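Thioredoxin-like fold domain-containing protein (Paracoccus denitrificans, PDB 3D4T) probably catalyses thiol-disulfide exchange as the SoxS oxidoreductase, a thioredoxin-fold protein with a CxxC disulfide. Local coordinates at residues 18-23 with 80-85; 66-71 with 84-89. All coordinates share one frame; numbering follows the deposited sequence.

Interaction 1 (18-23 with 80-85); sequences AELRLL and FVLMAG
Leu20 to Leu23 and Val81 to Ala84 pair antiparallel as the two central strands of the thioredoxin-fold sheet. Arg21 and Met83 form a hydrogen-bonded pair, with Met83 N to Arg21 O (2.9 Å) nearly straight at 178°; Leu23 and Val81 form the next, with Val81 N 2.7 Å from Leu23 O. On one face, Leu22 has its CG anti to the backbone N (chi1 -167°), which carries CD1 to 3.7 Å from Phe80 CB. Further along the same face, Leu20 CD2 rests 4.0 Å from Ala84 CB, and the leucines here pack against helix 98-111. On the other face Met83 CG lies 3.7 Å from Leu23 CG, and the bends at chi2 and chi3 fold the thioether back, with SD near Leu23 CD1. Gly85, with positive phi, ends the pairing, its N bonded to Glu19 O at 2.9 Å. In the Arg21 conformer described, one of two, NH2 makes a weak, bent bond to Gly85 O (2.6 Å, 123°), and NE donates to a water between the Glu19 and Gly85 carbonyls. Aliphatic residues suit buried strands with paired main-chain polar groups, while a flexible arginine suits the partly exposed end, reaching the Gly85 carbonyl weakly and a water.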
ATOM      1  N   ALA A  18       1.515  14.711  -2.591  1.00 33.28           N
ATOM      2  CA  ALA A  18       0.483  14.995  -3.629  1.00 32.14           C
ATOM      3  C   ALA A  18       0.916  14.564  -5.051  1.00 31.11           C
ATOM      4  O   ALA A  18       2.064  14.794  -5.450  1.00 32.56           O
ATOM      5  CB  ALA A  18       0.098  16.491  -3.606  1.00 32.90           C
ATOM      6  N   GLU A  19       0.058  13.838  -5.771  1.00 29.18           N
ATOM      7  CA  GLU A  19      -1.090  13.211  -5.156  0.50 27.72           C
ATOM      8  C   GLU A  19      -0.656  11.816  -4.711  1.00 26.44           C
ATOM      9  O   GLU A  19      -0.241  10.980  -5.528  1.00 25.99           O
ATOM     10  CB  GLU A  19      -2.260  13.133  -6.128  0.50 28.31           C
ATOM     11  CG  GLU A  19      -3.568  13.653  -5.551  0.50 29.80           C
ATOM     12  CD  GLU A  19      -3.627  15.178  -5.510  0.50 31.34           C
ATOM     13  OE1 GLU A  19      -2.990  15.788  -4.618  0.50 32.36           O
ATOM     14  OE2 GLU A  19      -4.323  15.764  -6.369  0.50 31.49           O
ATOM     15  N   LEU A  20      -0.734  11.575  -3.406  1.00 23.52           N
ATOM     16  CA  LEU A  20      -0.361  10.268  -2.865  1.00 20.18           C
ATOM     17  C   LEU A  20      -1.500   9.247  -2.933  1.00 17.90           C
ATOM     18  O   LEU A  20      -2.666   9.578  -2.749  1.00 17.16           O
ATOM     19  CB  LEU A  20       0.189  10.377  -1.434  1.00 19.82           C
ATOM     20  CG  LEU A  20       1.351  11.328  -1.108  1.00 20.28           C
ATOM     21  CD1 LEU A  20       1.740  11.180   0.360  1.00 20.32           C
ATOM     22  CD2 LEU A  20       2.583  11.107  -1.978  1.00 19.73           C
ATOM     23  N   ARG A  21      -1.148   8.005  -3.259  1.00 15.38           N
ATOM     24  CA  ARG A  21      -2.039   6.838  -3.127  0.50 14.53           C
ATOM     25  C   ARG A  21      -1.255   5.645  -2.578  1.00 13.12           C
ATOM     26  O   ARG A  21      -0.067   5.527  -2.850  1.00 12.35           O
ATOM     27  CB  ARG A  21      -2.602   6.413  -4.485  0.50 14.75           C
ATOM     28  CG  ARG A  21      -3.555   7.383  -5.158  0.50 15.83           C
ATOM     29  CD  ARG A  21      -3.664   6.992  -6.638  0.50 18.94           C
ATOM     30  NE  ARG A  21      -2.333   6.951  -7.266  0.50 19.54           N
ATOM     31  CZ  ARG A  21      -2.058   6.442  -8.463  0.50 20.94           C
ATOM     32  NH1 ARG A  21      -3.016   5.890  -9.216  0.50 21.23           N
ATOM     33  NH2 ARG A  21      -0.811   6.481  -8.907  0.50 21.12           N
ATOM     34  N   LEU A  22      -1.926   4.754  -1.872  1.00 11.60           N
ATOM     35  CA  LEU A  22      -1.306   3.521  -1.430  1.00 10.82           C
ATOM     36  C   LEU A  22      -1.887   2.339  -2.204  1.00 10.49           C
ATOM     37  O   LEU A  22      -3.013   1.928  -1.952  1.00 10.90           O
ATOM     38  CB  LEU A  22      -1.504   3.311   0.071  1.00  9.74           C
ATOM     39  CG  LEU A  22      -0.664   2.244   0.749  1.00 10.04           C
ATOM     40  CD1 LEU A  22       0.832   2.643   0.752  1.00  9.65           C
ATOM     41  CD2 LEU A  22      -1.167   2.072   2.159  1.00  8.78           C
ATOM     42  N   LEU A  23      -1.096   1.770  -3.106  1.00  9.69           N
ATOM     43  CA  LEU A  23      -1.484   0.545  -3.786  1.00  9.47           C
ATOM     44  C   LEU A  23      -1.232  -0.654  -2.873  1.00  9.99           C
ATOM     45  O   LEU A  23      -0.124  -0.836  -2.387  1.00  9.83           O
ATOM     46  CB  LEU A  23      -0.632   0.363  -5.050  1.00 10.04           C
ATOM     47  CG  LEU A  23      -0.581   1.542  -6.021  1.00 10.41           C
ATOM     48  CD1 LEU A  23       0.174   1.130  -7.260  1.00 11.01           C
ATOM     49  CD2 LEU A  23      -2.004   1.999  -6.383  1.00  9.09           C
ATOM     50  N   PHE A  80       2.476  -2.811  -0.107  1.00  7.02           N
ATOM     51  CA  PHE A  80       1.815  -1.496  -0.164  1.00  7.62           C
ATOM     52  C   PHE A  80       2.796  -0.550  -0.830  1.00  7.05           C
ATOM     53  O   PHE A  80       3.856  -0.314  -0.294  1.00  6.12           O
ATOM     54  CB  PHE A  80       1.454  -0.994   1.256  1.00  7.52           C
ATOM     55  CG  PHE A  80       0.641  -1.977   2.054  1.00  7.09           C
ATOM     56  CD1 PHE A  80      -0.768  -1.947   2.000  1.00  7.38           C
ATOM     57  CD2 PHE A  80       1.275  -2.958   2.849  1.00  9.57           C
ATOM     58  CE1 PHE A  80      -1.542  -2.864   2.749  1.00  4.89           C
ATOM     59  CE2 PHE A  80       0.511  -3.893   3.585  1.00  5.60           C
ATOM     60  CZ  PHE A  80      -0.913  -3.833   3.517  1.00  8.47           C
ATOM     61  N   VAL A  81       2.474  -0.079  -2.030  1.00  6.40           N
ATOM     62  CA  VAL A  81       3.361   0.837  -2.700  1.00  8.17           C
ATOM     63  C   VAL A  81       2.815   2.263  -2.535  1.00  8.66           C
ATOM     64  O   VAL A  81       1.711   2.553  -2.969  1.00  9.09           O
ATOM     65  CB  VAL A  81       3.514   0.505  -4.197  1.00  7.84           C
ATOM     66  CG1 VAL A  81       4.405   1.531  -4.856  1.00  6.72           C
ATOM     67  CG2 VAL A  81       4.111  -0.916  -4.377  1.00  7.90           C
ATOM     68  N   LEU A  82       3.597   3.139  -1.920  1.00  9.01           N
ATOM     69  CA  LEU A  82       3.245   4.557  -1.894  1.00 10.40           C
ATOM     70  C   LEU A  82       3.625   5.225  -3.207  1.00 10.73           C
ATOM     71  O   LEU A  82       4.813   5.287  -3.567  1.00 10.96           O
ATOM     72  CB  LEU A  82       3.920   5.288  -0.721  1.00  9.69           C
ATOM     73  CG  LEU A  82       3.387   6.722  -0.579  1.00 10.64           C
ATOM     74  CD1 LEU A  82       1.948   6.737  -0.020  1.00  8.24           C
ATOM     75  CD2 LEU A  82       4.327   7.573   0.272  1.00 10.18           C
ATOM     76  N   MET A  83       2.608   5.729  -3.917  1.00 11.10           N
ATOM     77  CA  MET A  83       2.791   6.416  -5.202  1.00 10.84           C
ATOM     78  C   MET A  83       2.660   7.898  -5.019  1.00 11.61           C
ATOM     79  O   MET A  83       1.770   8.348  -4.312  1.00 11.46           O
ATOM     80  CB  MET A  83       1.712   5.967  -6.206  1.00 11.23           C
ATOM     81  CG  MET A  83       1.612   4.453  -6.384  1.00 11.39           C
ATOM     82  SD  MET A  83       3.021   3.719  -7.247  1.00 10.64           S
ATOM     83  CE  MET A  83       2.864   4.440  -8.876  1.00 11.29           C
ATOM     84  N   ALA A  84       3.556   8.654  -5.648  1.00 12.94           N
ATOM     85  CA  ALA A  84       3.462  10.123  -5.746  1.00 14.03           C
ATOM     86  C   ALA A  84       3.146  10.384  -7.203  1.00 15.77           C
ATOM     87  O   ALA A  84       4.008  10.223  -8.094  1.00 15.76           O
ATOM     88  CB  ALA A  84       4.775  10.784  -5.358  1.00 13.92           C
ATOM     89  N   GLY A  85       1.888  10.712  -7.468  1.00 16.65           N
ATOM     90  CA  GLY A  85       1.448  10.768  -8.832  1.00 18.15           C
ATOM     91  C   GLY A  85       1.462   9.369  -9.429  1.00 18.14           C
ATOM     92  O   GLY A  85       0.876   8.419  -8.874  1.00 17.96           O
TER
HETATM   93  O   HOH W   1      -0.547   8.805  -6.782  1.00 27.32           O

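Interaction 2 (66-71 with 84-89); sequences PGLELA and AGDVES
Glu69 and Val87 bridge the loop 66-71 to the start of strand 87-93, an edge strand of the sheet, the two backbones running in the same direction. Two backbone hydrogen bonds make this single bridge: Glu69 N gives to Asp86 O (2.7 Å), and Glu69 O takes from Glu88 N (3.0 Å). Behind it, a type II' turn from Ala84 to Val87 closes the hairpin, its second position filled by Gly85, whose backbone angles suit glycine. The side-chain bond comes from Glu88, extended with CG anti to the backbone N (chi1 169°). OE1 accepts a hydrogen bond from Ala71 N at 2.9 Å, the donor lying 45° above the carboxylate plane, while OE2 forms a salt bridge with Arg91. Cutting this side chain back to an alanine here would probably leave Ala71 N and Arg91 without that shared carboxylate and let the loop end shift. The remaining side-chain contacts set methyl groups against carboxylate oxygens: Ala71 CB lies 3.6 Å from Glu88 OE1, and Leu68 CD1 3.6 Å from Asp86 OD1. At Gly67 a side chain would jam against the preceding carbonyl oxygen. Between the two segments directional polar bonds do most of the work, while Leu68 and Leu70 pack on Met83 and Val81 of the sheet.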
ATOM      1  N   PRO A  66      -2.577   1.319 -16.635  1.00 21.38           N
ATOM      2  CA  PRO A  66      -1.769   2.159 -17.520  1.00 21.21           C
ATOM      3  C   PRO A  66      -1.181   3.390 -16.812  1.00 20.46           C
ATOM      4  O   PRO A  66      -1.844   3.984 -15.973  1.00 20.65           O
ATOM      5  CB  PRO A  66      -2.789   2.601 -18.582  1.00 21.71           C
ATOM      6  CG  PRO A  66      -3.715   1.456 -18.658  1.00 22.14           C
ATOM      7  CD  PRO A  66      -3.887   0.995 -17.236  1.00 22.10           C
ATOM      8  N   GLY A  67       0.053   3.755 -17.159  1.00 20.24           N
ATOM      9  CA  GLY A  67       0.685   4.958 -16.629  1.00 19.76           C
ATOM     10  C   GLY A  67       1.436   4.809 -15.312  1.00 19.27           C
ATOM     11  O   GLY A  67       2.260   5.661 -14.976  1.00 19.30           O
ATOM     12  N   LEU A  68       1.154   3.738 -14.567  1.00 17.79           N
ATOM     13  CA  LEU A  68       1.726   3.550 -13.234  1.00 16.86           C
ATOM     14  C   LEU A  68       3.150   3.013 -13.326  1.00 15.29           C
ATOM     15  O   LEU A  68       3.395   1.996 -13.954  1.00 15.21           O
ATOM     16  CB  LEU A  68       0.833   2.617 -12.393  1.00 17.48           C
ATOM     17  CG  LEU A  68      -0.045   3.263 -11.319  1.00 18.69           C
ATOM     18  CD1 LEU A  68      -0.715   4.552 -11.817  1.00 20.29           C
ATOM     19  CD2 LEU A  68      -1.075   2.270 -10.737  1.00 17.50           C
ATOM     20  N   GLU A  69       4.089   3.707 -12.705  1.00 13.37           N
ATOM     21  CA  GLU A  69       5.497   3.380 -12.856  1.00 13.04           C
ATOM     22  C   GLU A  69       6.036   2.871 -11.511  1.00 11.89           C
ATOM     23  O   GLU A  69       6.171   3.653 -10.570  1.00 10.57           O
ATOM     24  CB  GLU A  69       6.290   4.629 -13.255  1.00 13.60           C
ATOM     25  CG  GLU A  69       5.796   5.386 -14.481  1.00 16.93           C
ATOM     26  CD  GLU A  69       5.834   4.527 -15.723  1.00 21.71           C
ATOM     27  OE1 GLU A  69       6.828   3.810 -15.938  1.00 22.83           O
ATOM     28  OE2 GLU A  69       4.855   4.549 -16.478  1.00 25.13           O
ATOM     29  N   LEU A  70       6.366   1.588 -11.440  1.00 10.57           N
ATOM     30  CA  LEU A  70       6.943   1.025 -10.222  1.00 11.17           C
ATOM     31  C   LEU A  70       8.457   0.896 -10.328  1.00 10.55           C
ATOM     32  O   LEU A  70       8.982   0.655 -11.411  1.00 10.21           O
ATOM     33  CB  LEU A  70       6.351  -0.369  -9.928  1.00 11.09           C
ATOM     34  CG  LEU A  70       4.846  -0.576  -9.691  1.00 13.64           C
ATOM     35  CD1 LEU A  70       4.587  -1.981  -9.244  1.00 14.35           C
ATOM     36  CD2 LEU A  70       4.288   0.389  -8.654  1.00 13.78           C
ATOM     37  N   ALA A  71       9.137   0.959  -9.185  1.00  9.88           N
ATOM     38  CA  ALA A  71      10.601   0.859  -9.126  1.00 10.36           C
ATOM     39  C   ALA A  71      11.072  -0.551  -9.434  1.00 10.92           C
ATOM     40  O   ALA A  71      12.155  -0.718  -9.961  1.00 11.42           O
ATOM     41  CB  ALA A  71      11.117   1.287  -7.773  1.00  9.42           C
ATOM     42  N   ALA A  84       3.556   8.654  -5.648  1.00 12.94           N
ATOM     43  CA  ALA A  84       3.462  10.123  -5.746  1.00 14.03           C
ATOM     44  C   ALA A  84       3.146  10.384  -7.203  1.00 15.77           C
ATOM     45  O   ALA A  84       4.008  10.223  -8.094  1.00 15.76           O
ATOM     46  CB  ALA A  84       4.775  10.784  -5.358  1.00 13.92           C
ATOM     47  N   GLY A  85       1.888  10.712  -7.468  1.00 16.65           N
ATOM     48  CA  GLY A  85       1.448  10.768  -8.832  1.00 18.15           C
ATOM     49  C   GLY A  85       1.462   9.369  -9.429  1.00 18.14           C
ATOM     50  O   GLY A  85       0.876   8.419  -8.874  1.00 17.96           O
ATOM     51  N   ASP A  86       2.106   9.229 -10.573  1.00 18.02           N
ATOM     52  CA  ASP A  86       2.122   7.911 -11.233  1.00 17.82           C
ATOM     53  C   ASP A  86       3.418   7.152 -10.987  1.00 16.16           C
ATOM     54  O   ASP A  86       3.666   6.151 -11.652  1.00 15.67           O
ATOM     55  CB  ASP A  86       1.898   8.060 -12.741  1.00 18.95           C
ATOM     56  CG  ASP A  86       0.459   8.460 -13.102  1.00 23.35           C
ATOM     57  OD1 ASP A  86      -0.523   8.130 -12.385  1.00 26.20           O
ATOM     58  OD2 ASP A  86       0.318   9.108 -14.153  1.00 29.62           O
ATOM     59  N   VAL A  87       4.224   7.615 -10.019  1.00 14.75           N
ATOM     60  CA  VAL A  87       5.543   7.019  -9.769  0.50 14.27           C
ATOM     61  C   VAL A  87       5.716   6.576  -8.315  1.00 13.66           C
ATOM     62  O   VAL A  87       5.353   7.280  -7.366  1.00 13.13           O
ATOM     63  CB  VAL A  87       6.737   7.915 -10.276  0.50 14.43           C
ATOM     64  CG1 VAL A  87       6.838   9.207  -9.504  0.50 14.86           C
ATOM     65  CG2 VAL A  87       8.059   7.178 -10.193  0.50 14.47           C
ATOM     66  N   GLU A  88       6.242   5.370  -8.153  1.00 12.85           N
ATOM     67  CA  GLU A  88       6.495   4.819  -6.844  1.00 11.36           C
ATOM     68  C   GLU A  88       7.455   5.732  -6.103  1.00 12.24           C
ATOM     69  O   GLU A  88       8.537   6.051  -6.600  1.00 11.81           O
ATOM     70  CB  GLU A  88       7.090   3.419  -6.954  1.00 11.57           C
ATOM     71  CG  GLU A  88       7.641   2.849  -5.625  1.00 10.65           C
ATOM     72  CD  GLU A  88       7.872   1.345  -5.658  1.00 10.82           C
ATOM     73  OE1 GLU A  88       7.687   0.701  -6.714  1.00 10.06           O
ATOM     74  OE2 GLU A  88       8.219   0.790  -4.607  1.00  8.87           O
ATOM     75  N   SER A  89       7.050   6.109  -4.897  1.00 11.21           N
ATOM     76  CA  SER A  89       7.912   6.822  -3.956  1.00 11.69           C
ATOM     77  C   SER A  89       8.649   5.823  -3.027  1.00 10.97           C
ATOM     78  O   SER A  89       9.826   5.987  -2.712  1.00 10.17           O
ATOM     79  CB  SER A  89       7.036   7.796  -3.148  1.00 10.87           C
ATOM     80  OG  SER A  89       7.822   8.546  -2.242  1.00 13.19           O
TER

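Interactions 1 and 2, with centres about 8 Å apart, meet at the hairpin between strands 79-84 and 87-93 and share Ala84 and Gly85. Between those strands Leu82 O and Ser89 N lie 2.7 Å apart, a probable hydrogen bond. The loop of interaction 2 covers the sheet face that bears Arg21, Leu23 and Met83, with Leu68 CD1 packing 3.5 Å from Arg21 NH2. On the neighbouring strand, Met83 CE lies 3.6 Å from Glu88 N. Arg21 of interaction 1 and Asp86 of interaction 2 are oppositely charged, but their NH2 and OD1 are only distantly and weakly paired. At the far end of interaction 1, Phe80 lies near, without touching, the Cys30–Cys33 disulfide, presumably the redox site, and its ring meets those of Trp36 and Phe101.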